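PDB 6AQZ: gdp-l-fucose synthetase from Naegleria fowleri, which probably makes GDP-L-fucose from GDP-4-keto-6-deoxy-D-mannose with NADPH as reductant, as an extended short-chain dehydrogenase/reductase of the NAD-dependent epimerase/dehydratase family. Local coordinates for residues L168-N173 against E257-L262; K75-Y80 against Y117-K122; F194-N199 against L238-A243; H213-A218 against D281-T286. One frame throughout, in Å; residues are numbered along the deposited sequence.

How the contacts relate
From the N terminus, contact 2 closes first. It joins the turns that lead into the neighbouring parallel strands 80-83 and 123-127 of the Rossmann sheet. Contact 1 opens after it and ties helix 156-179 to the entry of strand 260-262; Tyr172 of contact 1 packs on Tyr117 of contact 2. Contact 3 lies wholly within the span that contact 1 closes. It pairs the ends of strands 184-194 and 234-239, and its Leu238 touches Leu262 of contact 1. Contact 4 opens between the segments of contact 3 and closes after contact 1, so it crosses both. It joins helices 207-221 and 272-283, and its centre is about 40 Å from that of contact 1.

Contact 1: residues L168-N173 against E257-L262; sequences LGRWYN and EEPIML
Helix 156-179 of the Rossmann-type domain meets the loop that runs into strand 260-262, and the contact is polar. Arg170 and Asn173 reach from the helix to two consecutive glutamates. The Arg170 chain is extended from CG to NE and crosses the Glu258 side chain at about a right angle. Its NH1 forms a salt bridge with Glu258 OE2 at 3.3 Å. The oxygen lies near the guanidinium plane, but NH1 sits above the carboxylate plane; the two planes are 57° apart. Glu258 OE1 adds two long, weak bonds, to NH1 and NH2. Asp166, one turn earlier on the helix, holds Arg170 NE in a second salt bridge, which probably steadies the guanidinium. NH2 also lies 3.7 Å from CD of Pro259. Strand 260-262 follows directly and pairs in parallel with strand 184-194, so the contact joins the helix to the loop before a strand of the central sheet. Glu257 sends its extended chain back toward the helix from the crowded chi1 position, at 76°. Asn173 ND2 gives Glu257 OE1 a nearly straight bond of 3.1 Å, with an N-H...O angle of 169°. The oxygen is met on its anti lone pair and lies in the amide plane. The other end of that amide, OD1, accepts from the backbone N of Phe185. A water donates to Glu257 OE1 and to the carbonyl O of Arg170, 2.8 Å from each. On another side of the helix, Trp171 bonds to Asn156 of the second subunit.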
# COMPACT_ATOMS: atom_id res chain seq x y z
N LEU A 168 -2.52 -7.56 -3.75
CA LEU A 168 -2.09 -7.88 -5.10
C LEU A 168 -2.52 -9.30 -5.49
O LEU A 168 -2.88 -9.54 -6.65
CB LEU A 168 -0.58 -7.73 -5.24
CG LEU A 168 -0.10 -7.99 -6.68
CD1 LEU A 168 -0.89 -7.14 -7.69
CD2 LEU A 168 1.41 -7.76 -6.81
N GLY A 169 -2.50 -10.23 -4.53
CA GLY A 169 -2.98 -11.58 -4.80
C GLY A 169 -4.47 -11.60 -5.13
O GLY A 169 -4.92 -12.34 -6.01
N ARG A 170 -5.26 -10.83 -4.39
CA ARG A 170 -6.69 -10.79 -4.68
C ARG A 170 -6.93 -10.24 -6.08
O ARG A 170 -7.74 -10.78 -6.84
CB ARG A 170 -7.40 -9.94 -3.63
CG ARG A 170 -7.20 -10.42 -2.20
CD ARG A 170 -7.81 -9.41 -1.24
NE ARG A 170 -7.52 -9.73 0.14
CZ ARG A 170 -8.34 -10.38 0.96
NH1 ARG A 170 -9.56 -10.78 0.51
NH2 ARG A 170 -7.97 -10.60 2.21
N TRP A 171 -6.18 -9.20 -6.46
CA TRP A 171 -6.32 -8.60 -7.77
C TRP A 171 -5.86 -9.55 -8.87
O TRP A 171 -6.48 -9.62 -9.93
CB TRP A 171 -5.53 -7.29 -7.81
CG TRP A 171 -6.08 -6.26 -6.87
CD1 TRP A 171 -7.39 -6.10 -6.53
CD2 TRP A 171 -5.35 -5.27 -6.12
NE1 TRP A 171 -7.53 -5.07 -5.64
CE2 TRP A 171 -6.29 -4.54 -5.37
CE3 TRP A 171 -3.99 -4.95 -6.01
CZ2 TRP A 171 -5.93 -3.48 -4.54
CZ3 TRP A 171 -3.63 -3.90 -5.18
CH2 TRP A 171 -4.60 -3.18 -4.45
N TYR A 172 -4.79 -10.32 -8.63
CA TYR A 172 -4.40 -11.31 -9.64
C TYR A 172 -5.41 -12.45 -9.72
O TYR A 172 -5.57 -13.03 -10.80
CB TYR A 172 -3.00 -11.86 -9.38
CG TYR A 172 -1.92 -11.09 -10.12
CD1 TYR A 172 -2.02 -10.88 -11.49
CD2 TYR A 172 -0.79 -10.60 -9.46
CE1 TYR A 172 -1.05 -10.18 -12.17
CE2 TYR A 172 0.19 -9.91 -10.13
CZ TYR A 172 0.06 -9.71 -11.48
OH TYR A 172 1.04 -9.02 -12.14
N ASN A 173 -6.09 -12.80 -8.62
CA ASN A 173 -7.18 -13.76 -8.74
C ASN A 173 -8.29 -13.21 -9.63
O ASN A 173 -8.82 -13.93 -10.48
CB ASN A 173 -7.73 -14.15 -7.36
CG ASN A 173 -6.75 -15.03 -6.54
OD1 ASN A 173 -5.93 -15.77 -7.10
ND2 ASN A 173 -6.83 -14.93 -5.21
N GLU A 257 -8.77 -17.47 -1.05
CA GLU A 257 -7.84 -16.36 -1.18
C GLU A 257 -7.67 -15.60 0.13
O GLU A 257 -6.77 -14.75 0.22
CB GLU A 257 -8.28 -15.42 -2.31
CG GLU A 257 -9.48 -14.51 -1.93
CD GLU A 257 -9.91 -13.51 -3.03
OE1 GLU A 257 -9.19 -13.31 -4.03
OE2 GLU A 257 -11.00 -12.94 -2.89
N GLU A 258 -8.51 -15.85 1.14
CA GLU A 258 -8.32 -15.20 2.44
C GLU A 258 -7.09 -15.77 3.13
O GLU A 258 -6.89 -16.99 3.11
CB GLU A 258 -9.53 -15.44 3.35
CG GLU A 258 -10.85 -15.05 2.73
CD GLU A 258 -10.93 -13.56 2.44
OE1 GLU A 258 -10.35 -12.76 3.21
OE2 GLU A 258 -11.57 -13.21 1.42
N PRO A 259 -6.26 -14.94 3.77
CA PRO A 259 -5.11 -15.49 4.50
C PRO A 259 -5.60 -16.38 5.62
O PRO A 259 -6.69 -16.20 6.15
CB PRO A 259 -4.40 -14.24 5.05
CG PRO A 259 -5.42 -13.14 5.00
CD PRO A 259 -6.36 -13.47 3.87
N ILE A 260 -4.80 -17.39 5.95
CA ILE A 260 -5.10 -18.29 7.07
C ILE A 260 -3.96 -18.16 8.07
O ILE A 260 -2.79 -18.26 7.70
CB ILE A 260 -5.29 -19.75 6.61
CG1 ILE A 260 -5.58 -20.64 7.81
CG2 ILE A 260 -4.09 -20.29 5.84
CD1 ILE A 260 -5.93 -22.09 7.40
N MET A 261 -4.31 -17.92 9.33
CA MET A 261 -3.27 -17.81 10.33
C MET A 261 -2.66 -19.14 10.72
O MET A 261 -3.34 -20.16 10.83
CB MET A 261 -3.80 -17.09 11.55
CG MET A 261 -3.77 -15.68 11.13
SD MET A 261 -3.42 -14.64 12.48
CE MET A 261 -5.14 -14.30 12.86
N LEU A 262 -1.35 -19.12 10.90
CA LEU A 262 -0.60 -20.27 11.41
C LEU A 262 -0.09 -19.88 12.79
O LEU A 262 0.88 -19.13 12.91
CB LEU A 262 0.55 -20.60 10.47
CG LEU A 262 0.27 -20.76 8.96
CD1 LEU A 262 1.53 -21.28 8.23
CD2 LEU A 262 -0.92 -21.66 8.71
O HOH W 1 -10.27 -11.53 -5.91

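Contact 2: residues K75-Y80 against Y117-K122; sequences KYRPTY and YDFGVK
Arg77 and Phe119 cross at about a right angle, with the guanidinium and ring planes 84° apart. The arginine chain bends at chi2 (-67°) and lays its CD at the edge of the phenyl ring, 4.0 Å from Phe119 CD2. CE2 of the ring in turn sits over one face of the guanidinium, toward its rim. Arg77 NE bonds to the carbonyl O of Glu74. Deeper in, Val121 packs with both methyls. CG2 meets CG of the Pro78 ring at 4.0 Å, and the two side chains cross obliquely. CG1, anti to the backbone N, reaches CA of Tyr80 at 3.6 Å and also lies against the carbonyl O of Thr79. These turns connect helices to parallel strands of the Rossmann fold. Gly120, with positive phi, is the C-prime residue of a Schellman motif that ends helix 98-118, and Val121 then starts the approach to strand 123-127. Lys122 N donates to Thr79 O at 2.9 Å, from above the carbonyl plane. The Lys122 side chain runs beside that of Thr79, pointing the same way, and bends at chi4 (66°). This brings NZ to 3.8 Å from Thr79 CG2. Its CD lies 3.7 Å from Tyr80 OH, so the aliphatic chain passes obliquely by the phenol. Thr79 OG1 is engaged by Asp25 and by Val26 N, at the start of strand 26-30.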
# COMPACT_ATOMS: atom_id res chain seq x y z
N LYS A 75 13.78 -20.36 -16.12
CA LYS A 75 14.66 -21.52 -16.02
C LYS A 75 13.92 -22.76 -15.53
O LYS A 75 14.06 -23.84 -16.11
CB LYS A 75 15.84 -21.21 -15.10
CG LYS A 75 16.76 -22.40 -14.83
CD LYS A 75 18.21 -21.95 -14.78
CE LYS A 75 19.16 -23.09 -14.44
NZ LYS A 75 19.31 -23.24 -12.96
N TYR A 76 13.14 -22.63 -14.46
CA TYR A 76 12.52 -23.78 -13.80
C TYR A 76 11.06 -24.00 -14.19
O TYR A 76 10.55 -25.11 -14.00
CB TYR A 76 12.61 -23.64 -12.27
CG TYR A 76 14.04 -23.58 -11.76
CD1 TYR A 76 14.86 -24.71 -11.79
CD2 TYR A 76 14.58 -22.41 -11.26
CE1 TYR A 76 16.17 -24.67 -11.35
CE2 TYR A 76 15.89 -22.36 -10.81
CZ TYR A 76 16.68 -23.50 -10.86
OH TYR A 76 17.99 -23.47 -10.41
N ARG A 77 10.37 -22.98 -14.73
CA ARG A 77 8.96 -23.05 -15.11
C ARG A 77 8.13 -23.74 -14.03
O ARG A 77 7.64 -24.85 -14.27
CB ARG A 77 8.78 -23.78 -16.45
CG ARG A 77 9.53 -23.20 -17.64
CD ARG A 77 9.00 -21.82 -18.06
NE ARG A 77 9.86 -21.22 -19.08
CZ ARG A 77 9.47 -20.87 -20.31
NH1 ARG A 77 8.20 -21.03 -20.69
NH2 ARG A 77 10.35 -20.33 -21.15
N PRO A 78 7.96 -23.15 -12.86
CA PRO A 78 7.28 -23.87 -11.77
C PRO A 78 5.79 -24.00 -12.01
O PRO A 78 5.17 -23.16 -12.68
CB PRO A 78 7.55 -22.98 -10.55
CG PRO A 78 7.60 -21.62 -11.15
CD PRO A 78 8.32 -21.78 -12.46
N THR A 79 5.20 -25.05 -11.41
CA THR A 79 3.75 -25.20 -11.30
C THR A 79 3.20 -24.70 -9.96
O THR A 79 2.00 -24.47 -9.85
CB THR A 79 3.31 -26.67 -11.48
OG1 THR A 79 4.03 -27.53 -10.59
CG2 THR A 79 3.52 -27.13 -12.92
N TYR A 80 4.05 -24.59 -8.95
CA TYR A 80 3.67 -24.06 -7.65
C TYR A 80 4.77 -23.13 -7.17
O TYR A 80 5.93 -23.30 -7.53
CB TYR A 80 3.40 -25.18 -6.64
CG TYR A 80 2.17 -25.99 -7.02
CD1 TYR A 80 0.90 -25.55 -6.67
CD2 TYR A 80 2.28 -27.17 -7.77
CE1 TYR A 80 -0.24 -26.27 -7.05
CE2 TYR A 80 1.14 -27.89 -8.15
CZ TYR A 80 -0.10 -27.45 -7.78
OH TYR A 80 -1.23 -28.16 -8.14
N TYR A 117 1.85 -15.09 -12.18
CA TYR A 117 0.74 -15.03 -13.10
C TYR A 117 1.20 -15.26 -14.54
O TYR A 117 0.65 -16.10 -15.26
CB TYR A 117 0.03 -13.69 -12.97
CG TYR A 117 -1.26 -13.70 -13.71
CD1 TYR A 117 -2.37 -14.34 -13.17
CD2 TYR A 117 -1.37 -13.15 -14.98
CE1 TYR A 117 -3.57 -14.39 -13.86
CE2 TYR A 117 -2.57 -13.19 -15.68
CZ TYR A 117 -3.66 -13.82 -15.12
OH TYR A 117 -4.85 -13.87 -15.80
N ASP A 118 2.24 -14.53 -14.97
CA ASP A 118 2.65 -14.61 -16.37
C ASP A 118 3.11 -16.01 -16.75
O ASP A 118 2.94 -16.42 -17.90
CB ASP A 118 3.76 -13.59 -16.66
CG ASP A 118 3.28 -12.15 -16.63
OD1 ASP A 118 2.06 -11.91 -16.53
OD2 ASP A 118 4.13 -11.25 -16.74
N PHE A 119 3.73 -16.73 -15.84
CA PHE A 119 4.22 -18.07 -16.12
C PHE A 119 3.24 -19.16 -15.73
O PHE A 119 3.59 -20.34 -15.77
CB PHE A 119 5.55 -18.30 -15.40
CG PHE A 119 6.72 -17.61 -16.06
CD1 PHE A 119 6.98 -16.28 -15.81
CD2 PHE A 119 7.55 -18.30 -16.92
CE1 PHE A 119 8.05 -15.66 -16.40
CE2 PHE A 119 8.62 -17.68 -17.52
CZ PHE A 119 8.87 -16.35 -17.25
N GLY A 120 2.01 -18.79 -15.41
CA GLY A 120 0.94 -19.75 -15.17
C GLY A 120 1.10 -20.68 -13.99
O GLY A 120 0.71 -21.85 -14.07
N VAL A 121 1.66 -20.19 -12.88
CA VAL A 121 1.74 -21.01 -11.67
C VAL A 121 0.32 -21.34 -11.22
O VAL A 121 -0.56 -20.48 -11.23
CB VAL A 121 2.52 -20.26 -10.59
CG1 VAL A 121 2.50 -21.03 -9.29
CG2 VAL A 121 3.95 -19.98 -11.06
N LYS A 122 0.09 -22.61 -10.88
CA LYS A 122 -1.27 -23.03 -10.52
C LYS A 122 -1.68 -22.41 -9.19
O LYS A 122 -2.76 -21.81 -9.09
CB LYS A 122 -1.37 -24.56 -10.45
CG LYS A 122 -1.13 -25.31 -11.76
CD LYS A 122 -1.25 -26.83 -11.54
CE LYS A 122 -1.36 -27.64 -12.83
NZ LYS A 122 -0.14 -27.58 -13.67

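Contact 3: residues F194-N199 against L238-A243; sequences FGPHDN and LYSHDA
Phe194 O takes two bonds from the start of helix 240-253. Ser240 N donates at 2.8 Å, nearly along the C=O axis. Ser240 OG adds a weak bond at 3.3 Å, from the crowded chi1 position between backbone N and carbonyl carbon. The N of the same phenylalanine donates to Leu238 O at 3.2 Å, so the backbone bonds of Phe194 bracket Tyr239, as in a parallel bridge. The Phe194 ring also bends toward its partner, with CG in the crowded position (chi1 67°). Its face receives CA of Tyr239 in a CH-pi contact, 4.0 Å from CA to the ring centroid. The two aromatic rings are near parallel, at 29°, but slid so far apart that they barely overlap. Their closest side-chain atoms are Phe194 CE2 and Tyr239 CD1, 3.8 Å apart. Phe194 O and Gly195 CA lie at the edge of the tyrosine ring, near its plane. Pro196 touches two rings: CD is 4.1 Å from Tyr239 CE1, and CG is 3.8 Å from His241 NE2. Gly195 CA faces Ser240 OG. Gly195 also begins a type II turn that leads away from the sheet. Farther out, Tyr239 OH bonds to Glu327 on helix 321-335. Ile325 of the same helix packs against Phe194, and the His241 ring stacks on His42. Tyr239 is the N-cap residue of helix 240-253. The whole is a parallel strand pair at the C-terminal edge of a Rossmann-type sheet, where the Phe194 side chain lies about 7 Å from bound NADP.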
# COMPACT_ATOMS: atom_id res chain seq x y z
N PHE A 194 10.21 -20.08 15.43
CA PHE A 194 11.55 -20.36 15.93
C PHE A 194 12.03 -21.69 15.39
O PHE A 194 11.25 -22.55 14.96
CB PHE A 194 11.61 -20.36 17.47
CG PHE A 194 10.84 -21.50 18.10
CD1 PHE A 194 9.45 -21.42 18.23
CD2 PHE A 194 11.50 -22.66 18.51
CE1 PHE A 194 8.74 -22.47 18.80
CE2 PHE A 194 10.80 -23.73 19.07
CZ PHE A 194 9.42 -23.62 19.22
N GLY A 195 13.35 -21.86 15.40
CA GLY A 195 13.91 -23.12 14.99
C GLY A 195 15.27 -23.00 14.34
O GLY A 195 15.92 -21.94 14.37
N PRO A 196 15.72 -24.10 13.75
CA PRO A 196 17.05 -24.11 13.14
C PRO A 196 17.12 -23.17 11.96
O PRO A 196 16.12 -22.85 11.32
CB PRO A 196 17.25 -25.58 12.73
CG PRO A 196 15.95 -26.23 12.82
CD PRO A 196 15.11 -25.44 13.80
N HIS A 197 18.34 -22.70 11.68
CA HIS A 197 18.66 -21.78 10.60
C HIS A 197 18.04 -20.40 10.79
O HIS A 197 17.97 -19.62 9.85
CB HIS A 197 18.25 -22.35 9.25
CG HIS A 197 18.95 -23.62 8.91
ND1 HIS A 197 20.24 -23.65 8.41
CD2 HIS A 197 18.55 -24.91 8.99
CE1 HIS A 197 20.59 -24.91 8.19
NE2 HIS A 197 19.59 -25.69 8.54
N ASP A 198 17.65 -20.07 12.03
CA ASP A 198 17.16 -18.76 12.42
C ASP A 198 18.29 -17.75 12.40
O ASP A 198 19.44 -18.06 12.08
CB ASP A 198 16.54 -18.84 13.80
CG ASP A 198 15.43 -17.83 14.01
OD1 ASP A 198 15.40 -16.81 13.29
OD2 ASP A 198 14.60 -18.06 14.92
N ASN A 199 17.96 -16.50 12.70
CA ASN A 199 18.94 -15.44 12.88
C ASN A 199 19.15 -15.25 14.38
O ASN A 199 18.28 -14.74 15.07
CB ASN A 199 18.48 -14.14 12.22
CG ASN A 199 19.51 -13.04 12.36
OD1 ASN A 199 20.57 -13.23 12.96
ND2 ASN A 199 19.22 -11.89 11.79
N LEU A 238 5.53 -20.59 17.42
CA LEU A 238 5.27 -21.71 16.51
C LEU A 238 6.59 -22.27 16.00
O LEU A 238 7.37 -21.54 15.37
CB LEU A 238 4.37 -21.28 15.34
CG LEU A 238 3.95 -22.39 14.38
CD1 LEU A 238 3.18 -23.49 15.16
CD2 LEU A 238 3.10 -21.81 13.25
N TYR A 239 6.82 -23.56 16.25
CA TYR A 239 7.99 -24.25 15.74
C TYR A 239 8.00 -24.23 14.22
O TYR A 239 7.01 -24.61 13.58
CB TYR A 239 8.01 -25.70 16.25
CG TYR A 239 9.28 -26.48 16.00
CD1 TYR A 239 10.52 -25.85 15.93
CD2 TYR A 239 9.24 -27.87 15.88
CE1 TYR A 239 11.68 -26.58 15.72
CE2 TYR A 239 10.40 -28.62 15.68
CZ TYR A 239 11.62 -27.97 15.60
OH TYR A 239 12.78 -28.68 15.39
N SER A 240 9.14 -23.87 13.64
CA SER A 240 9.20 -23.74 12.19
C SER A 240 8.87 -25.05 11.47
O SER A 240 8.26 -25.02 10.40
CB SER A 240 10.58 -23.23 11.78
OG SER A 240 11.57 -24.17 12.12
N HIS A 241 9.25 -26.21 12.02
CA HIS A 241 8.88 -27.46 11.35
C HIS A 241 7.35 -27.66 11.36
O HIS A 241 6.77 -28.12 10.37
CB HIS A 241 9.58 -28.65 11.99
CG HIS A 241 11.06 -28.64 11.80
ND1 HIS A 241 11.88 -29.62 12.30
CD2 HIS A 241 11.87 -27.77 11.15
CE1 HIS A 241 13.13 -29.36 11.97
NE2 HIS A 241 13.15 -28.24 11.28
N ASP A 242 6.69 -27.30 12.46
CA ASP A 242 5.24 -27.33 12.48
C ASP A 242 4.65 -26.33 11.48
O ASP A 242 3.72 -26.67 10.72
CB ASP A 242 4.73 -27.03 13.89
CG ASP A 242 5.00 -28.13 14.85
OD1 ASP A 242 5.43 -29.23 14.43
OD2 ASP A 242 4.74 -27.89 16.05
N ALA A 243 5.18 -25.11 11.44
CA ALA A 243 4.70 -24.12 10.47
C ALA A 243 4.86 -24.64 9.05
O ALA A 243 3.98 -24.41 8.20
CB ALA A 243 5.44 -22.80 10.63

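Contact 4: residues H213-A218 against D281-T286; sequences HKCYKA and DAFNFT
The side chain of Cys215 leads from helix 207-221 to two phenylalanines. Its CB is 4.0 Å from Phe283 CD2. SG is anti to the backbone N (chi1 -170°), which carries it on toward the opposing segment. There it meets two atoms at the same distance: Phe283 CD2 at 3.8 Å and Phe285 CB at 3.8 Å. SG also makes an oblique sulfur-aromatic contact with each ring, 48° off the Phe283 normal and 36° off that of Phe285. The two phenylalanine side chains take different directions. Phe283 goes toward Tyr216 and crosses it at about a right angle, with its CE1 at the edge of the tyrosine ring, 4.0 Å from CD2. One face of the Phe283 ring looks onto the backbone of Tyr216. Phe285, with CG anti to its own backbone N, runs roughly at right angles to Phe283 and places CE1 3.7 Å from CB of Ala218. Asn284, between them, has positive phi and its CB points away. Helix 321-335 supplies Val329, Phe332 and Leu333 against Phe283, while Phe225 of strand 225-228 touches both Cys215 and Phe285. Gln219, just beyond the helix segment, bonds to the carbonyl O of Phe283. Between the two segments, the side chains meet through carbon and sulfur, so their cohesion rests on dispersion and on the polarisable thiol set against aromatic rings.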
# COMPACT_ATOMS: atom_id res chain seq x y z
N HIS A 213 21.03 -17.57 21.88
CA HIS A 213 22.42 -17.16 21.72
C HIS A 213 22.95 -16.55 23.01
O HIS A 213 24.12 -16.75 23.37
CB HIS A 213 22.54 -16.16 20.57
CG HIS A 213 23.93 -15.96 20.08
ND1 HIS A 213 24.27 -15.01 19.13
CD2 HIS A 213 25.09 -16.59 20.40
CE1 HIS A 213 25.56 -15.07 18.89
NE2 HIS A 213 26.08 -16.02 19.65
N LYS A 214 22.09 -15.80 23.71
CA LYS A 214 22.46 -15.22 24.99
C LYS A 214 22.78 -16.30 26.01
O LYS A 214 23.78 -16.20 26.74
CB LYS A 214 21.32 -14.33 25.50
CG LYS A 214 21.65 -12.87 25.60
CD LYS A 214 20.59 -12.02 24.94
CE LYS A 214 19.89 -11.14 25.97
NZ LYS A 214 20.87 -10.67 26.99
N CYS A 215 21.96 -17.35 26.06
CA CYS A 215 22.20 -18.43 27.01
C CYS A 215 23.50 -19.15 26.66
O CYS A 215 24.26 -19.55 27.56
CB CYS A 215 21.01 -19.39 27.02
SG CYS A 215 21.03 -20.62 28.36
N TYR A 216 23.75 -19.36 25.37
CA TYR A 216 25.00 -19.95 24.91
C TYR A 216 26.21 -19.14 25.37
O TYR A 216 27.19 -19.71 25.84
CB TYR A 216 24.97 -20.09 23.39
CG TYR A 216 26.23 -20.68 22.78
CD1 TYR A 216 27.31 -19.85 22.44
CD2 TYR A 216 26.34 -22.04 22.51
CE1 TYR A 216 28.46 -20.37 21.87
CE2 TYR A 216 27.49 -22.57 21.94
CZ TYR A 216 28.55 -21.73 21.62
OH TYR A 216 29.69 -22.25 21.06
N LYS A 217 26.15 -17.81 25.24
CA LYS A 217 27.26 -16.97 25.67
C LYS A 217 27.48 -17.07 27.18
O LYS A 217 28.62 -17.14 27.65
CB LYS A 217 27.03 -15.51 25.26
CG LYS A 217 27.14 -15.21 23.74
CD LYS A 217 26.69 -13.76 23.42
CE LYS A 217 26.61 -13.48 21.90
NZ LYS A 217 26.46 -12.03 21.56
N ALA A 218 26.39 -17.12 27.94
CA ALA A 218 26.47 -17.21 29.39
C ALA A 218 27.10 -18.52 29.84
O ALA A 218 27.87 -18.54 30.81
CB ALA A 218 25.07 -17.06 29.99
N ASP A 281 17.00 -24.81 30.60
CA ASP A 281 17.08 -26.24 30.89
C ASP A 281 17.41 -27.09 29.68
O ASP A 281 17.72 -28.28 29.85
CB ASP A 281 15.76 -26.74 31.48
CG ASP A 281 15.43 -26.10 32.80
OD1 ASP A 281 16.37 -25.81 33.57
OD2 ASP A 281 14.23 -25.90 33.07
N ALA A 282 17.48 -26.51 28.48
CA ALA A 282 17.83 -27.30 27.30
C ALA A 282 19.30 -27.19 26.98
O ALA A 282 19.88 -28.12 26.41
CB ALA A 282 17.01 -26.84 26.08
N PHE A 283 19.93 -26.09 27.38
CA PHE A 283 21.37 -25.96 27.35
C PHE A 283 22.02 -26.62 28.55
O PHE A 283 23.24 -26.81 28.54
CB PHE A 283 21.75 -24.48 27.33
CG PHE A 283 21.81 -23.89 25.96
CD1 PHE A 283 22.89 -24.14 25.13
CD2 PHE A 283 20.79 -23.06 25.50
CE1 PHE A 283 22.95 -23.58 23.87
CE2 PHE A 283 20.85 -22.50 24.24
CZ PHE A 283 21.93 -22.76 23.42
N ASN A 284 21.22 -27.04 29.54
CA ASN A 284 21.70 -27.47 30.85
C ASN A 284 22.53 -26.37 31.51
O ASN A 284 23.57 -26.63 32.12
CB ASN A 284 22.49 -28.78 30.76
CG ASN A 284 21.61 -29.95 30.36
OD1 ASN A 284 20.50 -30.11 30.88
ND2 ASN A 284 22.10 -30.77 29.44
N PHE A 285 22.07 -25.13 31.36
CA PHE A 285 22.73 -24.00 31.99
C PHE A 285 22.45 -23.98 33.49
O PHE A 285 21.28 -23.95 33.90
CB PHE A 285 22.29 -22.71 31.33
CG PHE A 285 22.90 -21.48 31.92
CD1 PHE A 285 24.23 -21.17 31.68
CD2 PHE A 285 22.13 -20.60 32.67
CE1 PHE A 285 24.80 -20.03 32.21
CE2 PHE A 285 22.69 -19.46 33.20
CZ PHE A 285 24.02 -19.16 32.97
N THR A 286 23.52 -23.95 34.30
CA THR A 286 23.41 -24.05 35.75
C THR A 286 23.63 -22.72 36.47
O THR A 286 23.54 -22.68 37.70
CB THR A 286 24.41 -25.10 36.30
OG1 THR A 286 25.76 -24.59 36.28
CG2 THR A 286 24.35 -26.39 35.49